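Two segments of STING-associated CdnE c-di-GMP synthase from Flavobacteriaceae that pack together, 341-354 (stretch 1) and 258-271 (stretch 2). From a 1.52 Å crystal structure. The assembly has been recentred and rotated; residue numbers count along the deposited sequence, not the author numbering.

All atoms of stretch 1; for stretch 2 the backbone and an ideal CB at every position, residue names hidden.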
# COMPACT_ATOMS: atom_id res chain seq x y z
N ILE A 341 20.44 7.89 -2.91
CA ILE A 341 21.41 6.79 -2.98
C ILE A 341 20.67 5.51 -3.35
O ILE A 341 21.11 4.73 -4.20
CB ILE A 341 22.16 6.62 -1.65
CG1 ILE A 341 23.05 7.87 -1.45
CG2 ILE A 341 22.98 5.29 -1.67
CD1 ILE A 341 23.77 8.36 -2.81
N GLU A 342 19.55 5.23 -2.67
CA GLU A 342 18.82 4.00 -2.96
C GLU A 342 18.25 4.04 -4.38
O GLU A 342 18.26 3.02 -5.08
CB GLU A 342 17.73 3.80 -1.89
CG GLU A 342 18.41 3.64 -0.52
CD GLU A 342 17.48 3.16 0.58
OE1 GLU A 342 16.31 2.80 0.32
OE2 GLU A 342 17.95 3.18 1.76
N ILE A 343 17.72 5.18 -4.81
CA ILE A 343 17.22 5.29 -6.19
C ILE A 343 18.36 5.01 -7.17
O ILE A 343 18.17 4.34 -8.18
CB ILE A 343 16.60 6.68 -6.45
CG1 ILE A 343 15.45 6.93 -5.46
CG2 ILE A 343 16.13 6.85 -7.92
CD1 ILE A 343 14.32 5.93 -5.58
N GLU A 344 19.57 5.57 -6.90
CA GLU A 344 20.71 5.31 -7.79
C GLU A 344 21.05 3.81 -7.85
O GLU A 344 21.32 3.27 -8.93
CB GLU A 344 21.94 6.11 -7.36
CG GLU A 344 21.78 7.59 -7.57
CD GLU A 344 22.87 8.45 -6.91
OE1 GLU A 344 23.95 7.92 -6.56
OE2 GLU A 344 22.61 9.65 -6.71
N PHE A 345 21.09 3.10 -6.71
CA PHE A 345 21.34 1.66 -6.77
C PHE A 345 20.24 0.94 -7.51
O PHE A 345 20.51 -0.02 -8.28
CB PHE A 345 21.51 1.11 -5.34
CG PHE A 345 22.87 1.39 -4.74
CD1 PHE A 345 24.02 1.04 -5.44
CD2 PHE A 345 22.98 1.98 -3.49
CE1 PHE A 345 25.27 1.26 -4.83
CE2 PHE A 345 24.24 2.19 -2.91
CZ PHE A 345 25.36 1.86 -3.60
N LEU A 346 18.99 1.35 -7.32
CA LEU A 346 17.90 0.70 -8.09
C LEU A 346 18.07 0.95 -9.58
O LEU A 346 17.86 0.04 -10.39
CB LEU A 346 16.54 1.25 -7.65
CG LEU A 346 16.08 0.84 -6.27
CD1 LEU A 346 14.73 1.52 -6.02
CD2 LEU A 346 15.90 -0.68 -6.14
N SER A 347 18.42 2.18 -9.97
CA SER A 347 18.58 2.45 -11.39
C SER A 347 19.74 1.65 -11.98
O SER A 347 19.64 1.19 -13.13
CB SER A 347 18.75 3.95 -11.59
OG SER A 347 20.04 4.34 -11.21
N GLN A 348 20.80 1.41 -11.21
CA GLN A 348 21.88 0.57 -11.69
C GLN A 348 21.42 -0.87 -11.92
O GLN A 348 21.82 -1.51 -12.91
CB GLN A 348 23.03 0.62 -10.68
CG GLN A 348 23.74 1.99 -10.67
CD GLN A 348 24.78 2.17 -9.50
OE1 GLN A 348 25.26 3.29 -9.24
NE2 GLN A 348 25.12 1.08 -8.83
N GLU A 349 20.55 -1.40 -11.05
CA GLU A 349 20.02 -2.74 -11.29
C GLU A 349 19.19 -2.75 -12.55
O GLU A 349 19.31 -3.69 -13.35
CB GLU A 349 19.13 -3.23 -10.12
CG GLU A 349 19.87 -3.33 -8.77
CD GLU A 349 20.92 -4.42 -8.76
OE1 GLU A 349 20.93 -5.26 -9.70
OE2 GLU A 349 21.79 -4.40 -7.87
N LEU A 350 18.32 -1.75 -12.74
CA LEU A 350 17.52 -1.74 -13.98
C LEU A 350 18.41 -1.61 -15.22
O LEU A 350 18.12 -2.22 -16.25
CB LEU A 350 16.50 -0.58 -13.97
CG LEU A 350 15.50 -0.67 -12.84
CD1 LEU A 350 14.72 0.64 -12.76
CD2 LEU A 350 14.53 -1.78 -13.16
N ASP A 351 19.50 -0.81 -15.13
CA ASP A 351 20.40 -0.70 -16.27
C ASP A 351 20.99 -2.06 -16.61
O ASP A 351 21.08 -2.44 -17.79
CB ASP A 351 21.51 0.28 -15.89
CG ASP A 351 22.41 0.67 -17.05
OD1 ASP A 351 21.95 0.73 -18.20
OD2 ASP A 351 23.59 0.97 -16.76
N SER A 352 21.43 -2.81 -15.59
CA SER A 352 21.96 -4.15 -15.84
C SER A 352 20.94 -5.07 -16.47
O SER A 352 21.26 -5.87 -17.35
CB SER A 352 22.41 -4.77 -14.53
OG SER A 352 23.56 -4.10 -14.07
N ILE A 353 19.71 -5.05 -15.96
CA ILE A 353 18.65 -5.90 -16.51
C ILE A 353 18.41 -5.57 -17.97
O ILE A 353 18.25 -6.47 -18.81
CB ILE A 353 17.36 -5.74 -15.69
CG1 ILE A 353 17.60 -6.33 -14.29
CG2 ILE A 353 16.17 -6.39 -16.38
CD1 ILE A 353 16.46 -6.07 -13.24
N ILE A 354 18.35 -4.28 -18.30
CA ILE A 354 18.09 -3.87 -19.68
C ILE A 354 19.23 -4.32 -20.56
O ILE A 354 19.03 -4.83 -21.67
CB ILE A 354 17.88 -2.36 -19.74
CG1 ILE A 354 16.51 -1.96 -19.15
CG2 ILE A 354 17.96 -1.87 -21.21
CD1 ILE A 354 16.40 -0.48 -18.75
N UNK A 258 5.37 -4.12 -7.96
CA UNK A 258 5.92 -5.37 -7.42
C UNK A 258 7.32 -5.61 -7.96
O UNK A 258 8.18 -6.12 -7.25
CB UNK A 258 5.01 -6.55 -7.76
N UNK A 259 7.55 -5.30 -9.25
CA UNK A 259 8.89 -5.44 -9.82
C UNK A 259 9.89 -4.61 -9.05
O UNK A 259 10.92 -5.13 -8.63
CB UNK A 259 8.90 -5.03 -11.29
N UNK A 260 9.60 -3.32 -8.84
CA UNK A 260 10.62 -2.49 -8.15
C UNK A 260 10.84 -2.97 -6.71
O UNK A 260 11.96 -2.92 -6.19
CB UNK A 260 10.20 -1.02 -8.15
N UNK A 261 9.76 -3.41 -6.03
CA UNK A 261 9.92 -3.95 -4.67
C UNK A 261 10.83 -5.17 -4.67
O UNK A 261 11.69 -5.31 -3.80
CB UNK A 261 8.56 -4.32 -4.07
N UNK A 262 10.68 -6.05 -5.67
CA UNK A 262 11.55 -7.22 -5.74
C UNK A 262 12.98 -6.81 -6.03
O UNK A 262 13.91 -7.40 -5.47
CB UNK A 262 11.06 -8.20 -6.81
N UNK A 263 13.19 -5.89 -6.97
CA UNK A 263 14.56 -5.44 -7.26
C UNK A 263 15.19 -4.86 -6.00
O UNK A 263 16.34 -5.15 -5.67
CB UNK A 263 14.57 -4.40 -8.38
N UNK A 264 14.43 -4.04 -5.26
CA UNK A 264 15.01 -3.47 -4.04
C UNK A 264 15.39 -4.56 -3.03
O UNK A 264 16.46 -4.51 -2.36
CB UNK A 264 14.03 -2.49 -3.40
N UNK A 265 14.52 -5.56 -2.89
CA UNK A 265 14.69 -6.60 -1.91
C UNK A 265 15.95 -7.40 -2.18
O UNK A 265 16.72 -7.67 -1.26
CB UNK A 265 13.47 -7.52 -1.89
N UNK A 266 16.24 -7.67 -3.46
CA UNK A 266 17.38 -8.48 -3.87
C UNK A 266 18.64 -7.66 -4.09
O UNK A 266 19.71 -8.24 -4.31
CB UNK A 266 17.04 -9.24 -5.15
N UNK A 267 18.56 -6.35 -3.98
CA UNK A 267 19.76 -5.53 -4.19
C UNK A 267 20.65 -5.50 -2.94
O UNK A 267 20.21 -5.01 -1.89
CB UNK A 267 19.36 -4.10 -4.58
N UNK A 268 21.89 -5.97 -3.02
CA UNK A 268 22.70 -6.05 -1.81
C UNK A 268 23.19 -4.70 -1.30
O UNK A 268 23.63 -4.61 -0.14
CB UNK A 268 23.91 -6.96 -2.07
N UNK A 269 23.08 -3.67 -2.11
CA UNK A 269 23.50 -2.32 -1.75
C UNK A 269 22.43 -1.53 -1.01
O UNK A 269 22.72 -0.40 -0.59
CB UNK A 269 23.91 -1.56 -3.01
N UNK A 270 21.23 -2.08 -0.84
CA UNK A 270 20.11 -1.36 -0.21
C UNK A 270 19.66 -2.14 1.02
O UNK A 270 19.30 -3.33 0.90
CB UNK A 270 18.95 -1.17 -1.19
N UNK A 271 19.60 -1.46 2.17
CA UNK A 271 19.03 -2.05 3.38
C UNK A 271 17.54 -2.29 3.21
O UNK A 271 16.85 -1.47 2.61
CB UNK A 271 19.28 -1.15 4.59

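Stretch 1 is one continuous helix. Stretch 2 starts as a helix crossing it at 103°, then turns and runs as loop.

Position 258 is out of reach of stretch 1, so the contact sets no preference. It is Arg 258.

At 259 CA-to-CB points sideways and the ideal CB touches nothing. A long apolar or aromatic side chain could still reach Leu 350 and Ile 353. Phe 259 does so: its CE2 lies 3.4 Å from Leu 350 CD2 and its CZ 4.0 Å from Ile 353 CD1.

Position 260 is also sideways and free at CB. Leu 350 offers methyls, so a branched apolar chain would suit. Leu 260 brings CD2 to 4.1 Å from Leu 350 CD1.

Position 261 points away and 262 is out of reach; many residues would fit. They are Lys 261 and Asn 262.

Position 263 points toward stretch 1. Its ideal CB is 4.5 Å from Leu 346 CD2. A medium apolar residue, Val, Ile or Leu, would suit. Ile 263 sets CG2 3.6 Å from Glu 349 CB, while its CD1 reaches Ile 353 CD1 at 3.7 Å.

At 264 the ideal CB sits 3.8 Å from Leu 346 CD2, but CA-to-CB runs sideways. A chain with an apolar stem would suit, and a basic end could serve the carboxylate of Glu 342. Lys 264 reaches it through water 1, which lies 3.0 Å from Lys 264 NZ and 2.8 Å from Glu 342 OE1.

Position 265 points away and 266 sideways, both without contact, so stretch 1 sets no preference. They are Tyr 265 and Asp 266.

Position 267 points toward stretch 1, its ideal CB 4.1 Å from Glu 349 OE2. A small side chain, polar or not, would suit. Cys 267 places SG 3.5 Å from Glu 349 OE2.

Position 268 is sideways, with phi -74° in a type I turn from 267 to 270. Proline suits, among others, and Pro 268 is present.

At 269 the ideal CB is 3.6 Å from Phe 345 CD1. A flat or aromatic side chain would suit. His 269 puts CB over one face of the Phe 345 ring. The two rings are near parallel but slid apart.

Position 270 is extended and sideways, near Glu 342 CG and Phe 345 CB. A long apolar chain would suit. Ile 270 CD1 packs 3.6 Å from Leu 346 CD2.

Position 271 leaves room for many residues. Glu 271 ends away from stretch 1, but water 3 links its backbone N to Glu 342 OE2.

Stretch 2, residues 258-271: RFLKNIKYDCPHIE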
# COMPACT_ATOMS: atom_id res chain seq x y z
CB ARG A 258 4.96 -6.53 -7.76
CG ARG A 258 3.64 -6.39 -6.97
CD ARG A 258 2.76 -7.65 -7.09
NE ARG A 258 2.33 -7.76 -8.47
CZ ARG A 258 1.10 -7.58 -8.95
NH1 ARG A 258 -0.03 -7.33 -8.25
NH2 ARG A 258 0.95 -7.68 -10.25
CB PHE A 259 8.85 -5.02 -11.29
CG PHE A 259 10.17 -5.06 -11.99
CD1 PHE A 259 10.80 -6.24 -12.21
CD2 PHE A 259 10.69 -3.93 -12.52
CE1 PHE A 259 12.05 -6.29 -12.89
CE2 PHE A 259 11.91 -3.97 -13.20
CZ PHE A 259 12.56 -5.16 -13.42
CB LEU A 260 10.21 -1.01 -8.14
CG LEU A 260 10.45 -0.13 -9.34
CD1 LEU A 260 10.31 1.35 -8.82
CD2 LEU A 260 11.83 -0.35 -9.96
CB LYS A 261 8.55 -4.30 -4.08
CG LYS A 261 7.74 -3.09 -3.64
CD LYS A 261 6.47 -3.63 -2.96
CE LYS A 261 5.54 -2.57 -2.58
NZ LYS A 261 4.54 -3.26 -1.65
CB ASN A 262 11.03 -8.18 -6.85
CG ASN A 262 10.01 -9.20 -6.29
OD1 ASN A 262 10.35 -9.98 -5.40
ND2 ASN A 262 8.76 -9.16 -6.75
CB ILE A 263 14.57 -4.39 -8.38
CG1 ILE A 263 14.07 -4.97 -9.70
CG2 ILE A 263 15.96 -3.74 -8.58
CD1 ILE A 263 14.61 -6.27 -10.08
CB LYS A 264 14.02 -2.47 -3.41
CG LYS A 264 14.74 -1.62 -2.34
CD LYS A 264 13.85 -0.42 -1.91
CE LYS A 264 12.66 -0.88 -1.06
NZ LYS A 264 13.04 -1.07 0.41
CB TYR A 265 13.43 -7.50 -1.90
CG TYR A 265 13.35 -8.42 -0.70
CD1 TYR A 265 14.01 -9.65 -0.67
CD2 TYR A 265 12.60 -8.04 0.41
CE1 TYR A 265 13.90 -10.47 0.46
CE2 TYR A 265 12.47 -8.87 1.54
CZ TYR A 265 13.13 -10.06 1.54
OH TYR A 265 13.05 -10.87 2.67
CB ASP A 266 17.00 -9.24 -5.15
CG ASP A 266 16.06 -10.44 -4.87
OD1 ASP A 266 16.15 -10.98 -3.79
OD2 ASP A 266 15.26 -10.74 -5.78
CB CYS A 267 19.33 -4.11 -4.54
SG CYS A 267 20.75 -3.02 -4.85
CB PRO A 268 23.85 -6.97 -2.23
CG PRO A 268 23.97 -6.72 -3.72
CD PRO A 268 22.53 -6.54 -4.20
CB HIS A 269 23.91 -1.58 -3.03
CG HIS A 269 24.94 -2.32 -3.83
ND1 HIS A 269 24.76 -2.69 -5.15
CD2 HIS A 269 26.17 -2.75 -3.47
CE1 HIS A 269 25.85 -3.31 -5.57
NE2 HIS A 269 26.72 -3.36 -4.57
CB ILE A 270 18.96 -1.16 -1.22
CG1 ILE A 270 19.44 -0.32 -2.41
CG2 ILE A 270 17.76 -0.42 -0.52
CD1 ILE A 270 18.43 -0.31 -3.63
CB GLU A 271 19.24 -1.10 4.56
CG GLU A 271 20.70 -0.82 4.82
CD GLU A 271 21.38 -2.00 5.47
OE1 GLU A 271 20.68 -2.81 6.12
OE2 GLU A 271 22.62 -2.11 5.36
O HOH W 1 15.21 0.57 1.71
O HOH W 2 22.84 -1.63 -7.70
O HOH W 3 19.96 1.38 2.14
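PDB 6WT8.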